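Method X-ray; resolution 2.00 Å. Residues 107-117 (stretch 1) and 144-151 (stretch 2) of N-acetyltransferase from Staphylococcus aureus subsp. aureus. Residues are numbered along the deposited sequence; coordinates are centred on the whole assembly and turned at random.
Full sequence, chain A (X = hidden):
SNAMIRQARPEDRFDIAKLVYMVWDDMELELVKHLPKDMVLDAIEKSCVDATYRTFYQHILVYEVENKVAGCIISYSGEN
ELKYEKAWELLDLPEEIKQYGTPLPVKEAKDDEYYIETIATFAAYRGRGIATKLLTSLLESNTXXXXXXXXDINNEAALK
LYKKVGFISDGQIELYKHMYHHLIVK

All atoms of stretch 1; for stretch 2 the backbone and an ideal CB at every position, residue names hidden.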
ATOM      1  N   LYS A 107     -10.656  -7.392   5.849  1.00 21.77           N
ATOM      2  CA  LYS A 107     -10.185  -6.444   6.838  1.00 23.61           C
ATOM      3  C   LYS A 107      -8.788  -6.901   7.259  1.00 24.12           C
ATOM      4  O   LYS A 107      -8.647  -7.898   7.965  1.00 24.86           O
ATOM      5  CB  LYS A 107     -11.141  -6.419   8.054  1.00 23.99           C
ATOM      6  CG  LYS A 107     -10.984  -5.221   8.986  1.00 25.35           C
ATOM      7  CD  LYS A 107     -12.036  -5.252  10.096  1.00 26.25           C
ATOM      8  CE  LYS A 107     -11.956  -4.037  11.018  1.00 27.22           C
ATOM      9  NZ  LYS A 107     -10.938  -4.195  12.092  1.00 28.22           N
ATOM     10  N   GLU A 108      -7.763  -6.173   6.818  1.00 24.28           N
ATOM     11  CA  GLU A 108      -6.364  -6.545   7.079  1.00 24.69           C
ATOM     12  C   GLU A 108      -5.849  -6.028   8.431  1.00 23.60           C
ATOM     13  O   GLU A 108      -4.886  -6.560   8.948  1.00 23.14           O
ATOM     14  CB  GLU A 108      -5.440  -6.055   5.928  1.00 25.71           C
ATOM     15  CG  GLU A 108      -5.849  -6.497   4.517  1.00 26.05           C
ATOM     16  CD  GLU A 108      -4.909  -6.004   3.412  1.00 29.25           C
ATOM     17  OE1 GLU A 108      -3.784  -5.545   3.723  1.00 30.12           O
ATOM     18  OE2 GLU A 108      -5.283  -6.056   2.220  1.00 27.33           O
ATOM     19  N   ALA A 109      -6.503  -5.010   8.997  1.00 23.69           N
ATOM     20  CA  ALA A 109      -6.006  -4.307  10.177  1.00 23.73           C
ATOM     21  C   ALA A 109      -6.990  -4.318  11.336  1.00 25.67           C
ATOM     22  O   ALA A 109      -8.043  -4.930  11.262  1.00 26.45           O
ATOM     23  CB  ALA A 109      -5.652  -2.885   9.810  1.00 23.13           C
ATOM     24  N   LYS A 110      -6.641  -3.632  12.413  1.00 27.53           N
ATOM     25  CA  LYS A 110      -7.476  -3.604  13.599  1.00 30.22           C
ATOM     26  C   LYS A 110      -7.837  -2.160  13.903  1.00 31.16           C
ATOM     27  O   LYS A 110      -7.138  -1.232  13.488  1.00 32.64           O
ATOM     28  CB  LYS A 110      -6.742  -4.249  14.769  1.00 31.92           C
ATOM     29  CG  LYS A 110      -6.674  -5.762  14.694  1.00 33.69           C
ATOM     30  CD  LYS A 110      -5.895  -6.317  15.867  1.00 36.48           C
ATOM     31  CE  LYS A 110      -5.432  -7.747  15.624  1.00 39.91           C
ATOM     32  NZ  LYS A 110      -4.442  -8.183  16.656  1.00 41.05           N
ATOM     33  N   ASP A 111      -8.934  -1.970  14.623  1.00 31.45           N
ATOM     34  CA  ASP A 111      -9.524  -0.653  14.768  1.00 31.19           C
ATOM     35  C   ASP A 111      -8.681   0.319  15.573  1.00 30.16           C
ATOM     36  O   ASP A 111      -8.831   1.530  15.406  1.00 31.69           O
ATOM     37  CB  ASP A 111     -10.916  -0.769  15.394  1.00 34.56           C
ATOM     38  CG  ASP A 111     -11.861  -1.642  14.574  1.00 33.83           C
ATOM     39  OD1 ASP A 111     -11.744  -1.679  13.333  1.00 34.26           O
ATOM     40  OD2 ASP A 111     -12.723  -2.297  15.175  1.00 36.03           O
ATOM     41  N   ASP A 112      -7.794  -0.175  16.432  1.00 28.51           N
ATOM     42  CA  ASP A 112      -6.923   0.732  17.209  1.00 28.96           C
ATOM     43  C   ASP A 112      -5.565   0.990  16.564  1.00 26.23           C
ATOM     44  O   ASP A 112      -4.641   1.462  17.246  1.00 25.44           O
ATOM     45  CB  ASP A 112      -6.713   0.208  18.641  1.00 31.30           C
ATOM     46  CG  ASP A 112      -5.954  -1.114  18.691  1.00 33.77           C
ATOM     47  OD1 ASP A 112      -6.092  -1.940  17.761  1.00 33.65           O
ATOM     48  OD2 ASP A 112      -5.244  -1.342  19.696  1.00 37.18           O
ATOM     49  N   GLU A 113      -5.451   0.720  15.260  1.00 24.18           N
ATOM     50  CA  GLU A 113      -4.177   0.818  14.526  1.00 23.63           C
ATOM     51  C   GLU A 113      -4.202   1.830  13.396  1.00 22.92           C
ATOM     52  O   GLU A 113      -5.216   2.012  12.735  1.00 21.14           O
ATOM     53  CB  GLU A 113      -3.794  -0.547  13.901  1.00 23.70           C
ATOM     54  CG  GLU A 113      -3.596  -1.683  14.893  1.00 23.61           C
ATOM     55  CD  GLU A 113      -3.479  -3.051  14.271  1.00 22.56           C
ATOM     56  OE1 GLU A 113      -3.749  -3.250  13.055  1.00 20.55           O
ATOM     57  OE2 GLU A 113      -3.135  -3.964  15.041  1.00 23.83           O
ATOM     58  N   TYR A 114      -3.060   2.484  13.177  1.00 23.46           N
ATOM     59  CA  TYR A 114      -2.801   3.172  11.929  1.00 24.64           C
ATOM     60  C   TYR A 114      -2.033   2.194  11.027  1.00 22.77           C
ATOM     61  O   TYR A 114      -0.823   1.954  11.216  1.00 20.73           O
ATOM     62  CB  TYR A 114      -2.063   4.476  12.178  1.00 26.08           C
ATOM     63  CG  TYR A 114      -2.472   5.538  11.215  1.00 30.77           C
ATOM     64  CD1 TYR A 114      -3.492   6.440  11.520  1.00 32.80           C
ATOM     65  CD2 TYR A 114      -1.856   5.625   9.954  1.00 33.43           C
ATOM     66  CE1 TYR A 114      -3.883   7.408  10.596  1.00 34.75           C
ATOM     67  CE2 TYR A 114      -2.222   6.595   9.030  1.00 35.75           C
ATOM     68  CZ  TYR A 114      -3.229   7.484   9.349  1.00 37.98           C
ATOM     69  OH  TYR A 114      -3.562   8.421   8.395  1.00 42.92           O
ATOM     70  N   TYR A 115      -2.774   1.602  10.087  1.00 21.69           N
ATOM     71  CA  TYR A 115      -2.312   0.474   9.269  1.00 21.12           C
ATOM     72  C   TYR A 115      -1.483   0.927   8.091  1.00 20.73           C
ATOM     73  O   TYR A 115      -1.909   1.768   7.298  1.00 19.78           O
ATOM     74  CB  TYR A 115      -3.510  -0.345   8.736  1.00 21.27           C
ATOM     75  CG  TYR A 115      -3.160  -1.539   7.869  1.00 21.50           C
ATOM     76  CD1 TYR A 115      -2.287  -2.532   8.325  1.00 21.50           C
ATOM     77  CD2 TYR A 115      -3.744  -1.711   6.607  1.00 21.49           C
ATOM     78  CE1 TYR A 115      -1.994  -3.642   7.555  1.00 21.49           C
ATOM     79  CE2 TYR A 115      -3.459  -2.814   5.838  1.00 20.62           C
ATOM     80  CZ  TYR A 115      -2.574  -3.760   6.316  1.00 20.99           C
ATOM     81  OH  TYR A 115      -2.280  -4.840   5.572  1.00 21.06           O
ATOM     82  N   ILE A 116      -0.302   0.332   7.969  1.00 20.53           N
ATOM     83  CA  ILE A 116       0.558   0.543   6.835  1.00 20.74           C
ATOM     84  C   ILE A 116       0.302  -0.641   5.905  1.00 20.91           C
ATOM     85  O   ILE A 116       0.767  -1.745   6.149  1.00 20.96           O
ATOM     86  CB  ILE A 116       2.031   0.572   7.254  1.00 20.76           C
ATOM     87  CG1 ILE A 116       2.278   1.685   8.284  1.00 20.01           C
ATOM     88  CG2 ILE A 116       2.897   0.820   6.037  1.00 21.27           C
ATOM     89  CD1 ILE A 116       3.602   1.601   8.992  1.00 20.01           C
ATOM     90  N   GLU A 117      -0.425  -0.383   4.832  1.00 21.14           N
ATOM     91  CA  GLU A 117      -0.857  -1.422   3.929  1.00 22.63           C
ATOM     92  C   GLU A 117       0.263  -1.862   2.970  1.00 20.55           C
ATOM     93  O   GLU A 117       0.388  -3.045   2.673  1.00 19.14           O
ATOM     94  CB  GLU A 117      -2.060  -0.913   3.112  1.00 25.19           C
ATOM     95  CG  GLU A 117      -2.636  -1.932   2.135  1.00 30.11           C
ATOM     96  CD  GLU A 117      -3.491  -1.297   1.030  1.00 35.38           C
ATOM     97  OE1 GLU A 117      -4.259  -0.356   1.293  1.00 35.29           O
ATOM     98  OE2 GLU A 117      -3.398  -1.754  -0.117  1.00 43.58           O
ATOM     99  N   UNK A 144       2.012   9.307  18.536  1.00 24.77           N
ATOM    100  CA  UNK A 144       0.874   9.161  19.430  1.00 27.47           C
ATOM    101  C   UNK A 144      -0.030   8.038  19.009  1.00 27.10           C
ATOM    102  O   UNK A 144      -1.068   7.861  19.625  1.00 28.06           O
ATOM    103  CB  UNK A 144       0.077  10.465  19.499  1.00 27.47           C
ATOM    104  N   UNK A 145       0.352   7.270  17.985  1.00 27.25           N
ATOM    105  CA  UNK A 145      -0.497   6.176  17.486  1.00 26.70           C
ATOM    106  C   UNK A 145       0.218   4.834  17.494  1.00 25.92           C
ATOM    107  O   UNK A 145       1.450   4.760  17.581  1.00 27.62           O
ATOM    108  CB  UNK A 145      -0.975   6.487  16.066  1.00 26.70           C
ATOM    109  N   UNK A 146      -0.576   3.777  17.403  1.00 25.06           N
ATOM    110  CA  UNK A 146      -0.068   2.430  17.187  1.00 26.89           C
ATOM    111  C   UNK A 146      -0.110   2.132  15.700  1.00 26.05           C
ATOM    112  O   UNK A 146      -1.189   2.075  15.104  1.00 26.98           O
ATOM    113  CB  UNK A 146      -0.874   1.397  17.977  1.00 26.89           C
ATOM    114  N   UNK A 147       1.072   1.954  15.108  1.00 22.53           N
ATOM    115  CA  UNK A 147       1.184   1.581  13.713  1.00 20.43           C
ATOM    116  C   UNK A 147       1.190   0.073  13.586  1.00 19.59           C
ATOM    117  O   UNK A 147       1.704  -0.653  14.454  1.00 20.69           O
ATOM    118  CB  UNK A 147       2.444   2.182  13.086  1.00 20.43           C
ATOM    119  N   UNK A 148       0.576  -0.421  12.529  1.00 19.07           N
ATOM    120  CA  UNK A 148       0.618  -1.848  12.233  1.00 18.73           C
ATOM    121  C   UNK A 148       0.946  -2.148  10.770  1.00 19.19           C
ATOM    122  O   UNK A 148       0.802  -1.297   9.899  1.00 19.07           O
ATOM    123  CB  UNK A 148      -0.724  -2.487  12.597  1.00 18.73           C
ATOM    124  N   UNK A 149       1.400  -3.376  10.525  1.00 19.71           N
ATOM    125  CA  UNK A 149       1.610  -3.868   9.180  1.00 19.30           C
ATOM    126  C   UNK A 149       1.576  -5.378   9.144  1.00 19.25           C
ATOM    127  O   UNK A 149       1.631  -6.040  10.189  1.00 18.14           O
ATOM    128  CB  UNK A 149       2.939  -3.355   8.622  1.00 19.30           C
ATOM    129  N   UNK A 150       1.464  -5.901   7.933  1.00 18.31           N
ATOM    130  CA  UNK A 150       1.400  -7.329   7.690  1.00 18.74           C
ATOM    131  C   UNK A 150       2.534  -7.803   6.788  1.00 18.82           C
ATOM    132  O   UNK A 150       2.620  -7.420   5.637  1.00 18.89           O
ATOM    133  CB  UNK A 150       0.050  -7.694   7.070  1.00 18.74           C
ATOM    134  N   UNK A 151       3.409  -8.643   7.320  1.00 19.35           N
ATOM    135  CA  UNK A 151       4.643  -9.049   6.623  1.00 18.85           C
ATOM    136  C   UNK A 151       4.529 -10.495   6.178  1.00 18.82           C
ATOM    137  O   UNK A 151       4.394 -11.392   7.005  1.00 18.31           O
ATOM    138  CB  UNK A 151       5.869  -8.867   7.521  1.00 18.85           C
TER

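Stretch 2 runs parallel to stretch 1, and its backbone sets much of what each position can do. Y114 N donates to the carbonyl O of position 146 at 2.7 Å, Y114 O accepts from the N of position 148 at 3.1 Å, and I116 N donates to the O of position 148 at 2.8 Å. Along this ladder side chains alternate between the face carrying Y114 and I116 and the face carrying Y115.

Position 144 has no atom of stretch 1 near its CB, so stretch 1 places no demand on it. The residue is H144, which makes no contact here.

At position 145 CA-to-CB points toward stretch 1, and the ideal CB lies 4.5 Å from Y114 CB. The extended backbone and this apolar neighbour would suit a small or branched aliphatic residue, though others could fit. V145 is found, its CG2 4.1 Å from Y114 CB.

Position 146 points sideways, with its ideal CB 3.8 Å from D112 O. The carboxylates of D112 and E113 lie nearby, so a long basic side chain, lysine or arginine, would be favoured. The residue is K146. Its CB sets out sideways, but the chain bends, with chi3 and chi4 both p, and brings NZ to 3.0 Å from D112 OD2 in a salt bridge whose hydrogen bond is weak. A longer salt bridge joins NZ to E113 OE2 at 3.7 Å.

At position 147 CB lies on the face of Y114 and I116, 4.3 Å from I116 CD1. A broad apolar surface invites a large aliphatic or aromatic residue. W147, with chi1 m, swings its ring back over these neighbours: Y114 CB sits over one face of the six-membered ring, 4.2 Å from its centroid, and I116 CG1 is 3.9 Å from CE3. The Y114 ring meets it obliquely, with planes at 63°.

Position 148 faces the Y115 side, and its ideal CB is only 3.2 Å from E113 OE1. So close to a carboxylate, a small side chain able to donate is the best choice: serine or perhaps threonine. It is S148, whose OG donates to E113 OE1 at 2.6 Å. The same OE1 accepts from K110 N at 3.0 Å, so the serine also engages an atom that braces the K110 to E113 turn.

Position 149 returns to the face of I116, its ideal CB 3.7 Å from I116 O. Aliphatic residues such as leucine, isoleucine or valine would suit. L149 places its CB 4.2 Å from I116 CB.

At position 150 CB points toward stretch 1, 4.0 Å from Y115 OH, with E108 O also within range of a modest polar chain. Asparagine fits well, and glutamine or serine might also be considered. N150 uses ND2 to donate to both E108 O and Y115 OH, each at 3.0 Å. Y115 OH in turn donates to E108 OE1, at a very short 2.5 Å.

Position 151 lies beyond reach of stretch 1, which leaves its identity undetermined; it is C151.

Stretch 2 (144-151) HVKWSLNC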
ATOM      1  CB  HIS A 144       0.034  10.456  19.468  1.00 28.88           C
ATOM      2  CG  HIS A 144       0.712  11.568  20.181  1.00 29.88           C
ATOM      3  ND1 HIS A 144       1.839  12.183  19.683  1.00 31.44           N
ATOM      4  CD2 HIS A 144       0.463  12.144  21.382  1.00 31.26           C
ATOM      5  CE1 HIS A 144       2.246  13.108  20.538  1.00 32.17           C
ATOM      6  NE2 HIS A 144       1.434  13.097  21.581  1.00 32.52           N
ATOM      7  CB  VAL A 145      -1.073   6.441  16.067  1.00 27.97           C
ATOM      8  CG1 VAL A 145      -1.998   7.648  16.062  1.00 28.68           C
ATOM      9  CG2 VAL A 145       0.030   6.637  15.030  1.00 28.43           C
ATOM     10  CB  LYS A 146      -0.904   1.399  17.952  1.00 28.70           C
ATOM     11  CG  LYS A 146      -0.506  -0.043  17.658  1.00 30.35           C
ATOM     12  CD  LYS A 146      -0.651  -0.958  18.875  1.00 32.32           C
ATOM     13  CE  LYS A 146      -2.095  -1.264  19.243  1.00 34.72           C
ATOM     14  NZ  LYS A 146      -2.816  -1.883  18.109  1.00 38.12           N
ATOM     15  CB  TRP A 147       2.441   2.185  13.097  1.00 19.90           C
ATOM     16  CG  TRP A 147       2.517   3.670  13.180  1.00 18.50           C
ATOM     17  CD1 TRP A 147       3.008   4.390  14.205  1.00 18.28           C
ATOM     18  CD2 TRP A 147       2.133   4.618  12.177  1.00 18.94           C
ATOM     19  NE1 TRP A 147       2.932   5.718  13.940  1.00 17.52           N
ATOM     20  CE2 TRP A 147       2.408   5.894  12.693  1.00 18.16           C
ATOM     21  CE3 TRP A 147       1.588   4.510  10.897  1.00 18.51           C
ATOM     22  CZ2 TRP A 147       2.150   7.056  11.988  1.00 18.36           C
ATOM     23  CZ3 TRP A 147       1.325   5.663  10.197  1.00 19.80           C
ATOM     24  CH2 TRP A 147       1.595   6.931  10.750  1.00 19.09           C
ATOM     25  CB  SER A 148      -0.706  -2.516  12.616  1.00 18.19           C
ATOM     26  OG  SER A 148      -1.746  -2.169  11.737  1.00 18.49           O
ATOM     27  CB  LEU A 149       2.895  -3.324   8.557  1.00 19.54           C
ATOM     28  CG  LEU A 149       4.259  -3.654   9.125  1.00 20.80           C
ATOM     29  CD1 LEU A 149       4.656  -5.100   8.825  1.00 21.23           C
ATOM     30  CD2 LEU A 149       5.302  -2.687   8.559  1.00 21.62           C
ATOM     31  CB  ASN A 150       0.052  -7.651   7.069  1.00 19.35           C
ATOM     32  CG  ASN A 150      -1.082  -7.569   8.070  1.00 18.47           C
ATOM     33  OD1 ASN A 150      -0.956  -8.027   9.206  1.00 19.87           O
ATOM     34  ND2 ASN A 150      -2.211  -7.007   7.646  1.00 19.24           N
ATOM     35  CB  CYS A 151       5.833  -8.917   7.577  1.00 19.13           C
ATOM     36  SG  CYS A 151       7.462  -9.303   6.875  1.00 19.61           S
TER
HETATM   37  O   HOH W   1       1.052  -4.228   5.540  1.00 16.92           O
HETATM   38  O   HOH W   2       3.139  -4.825   3.473  1.00 41.49           O
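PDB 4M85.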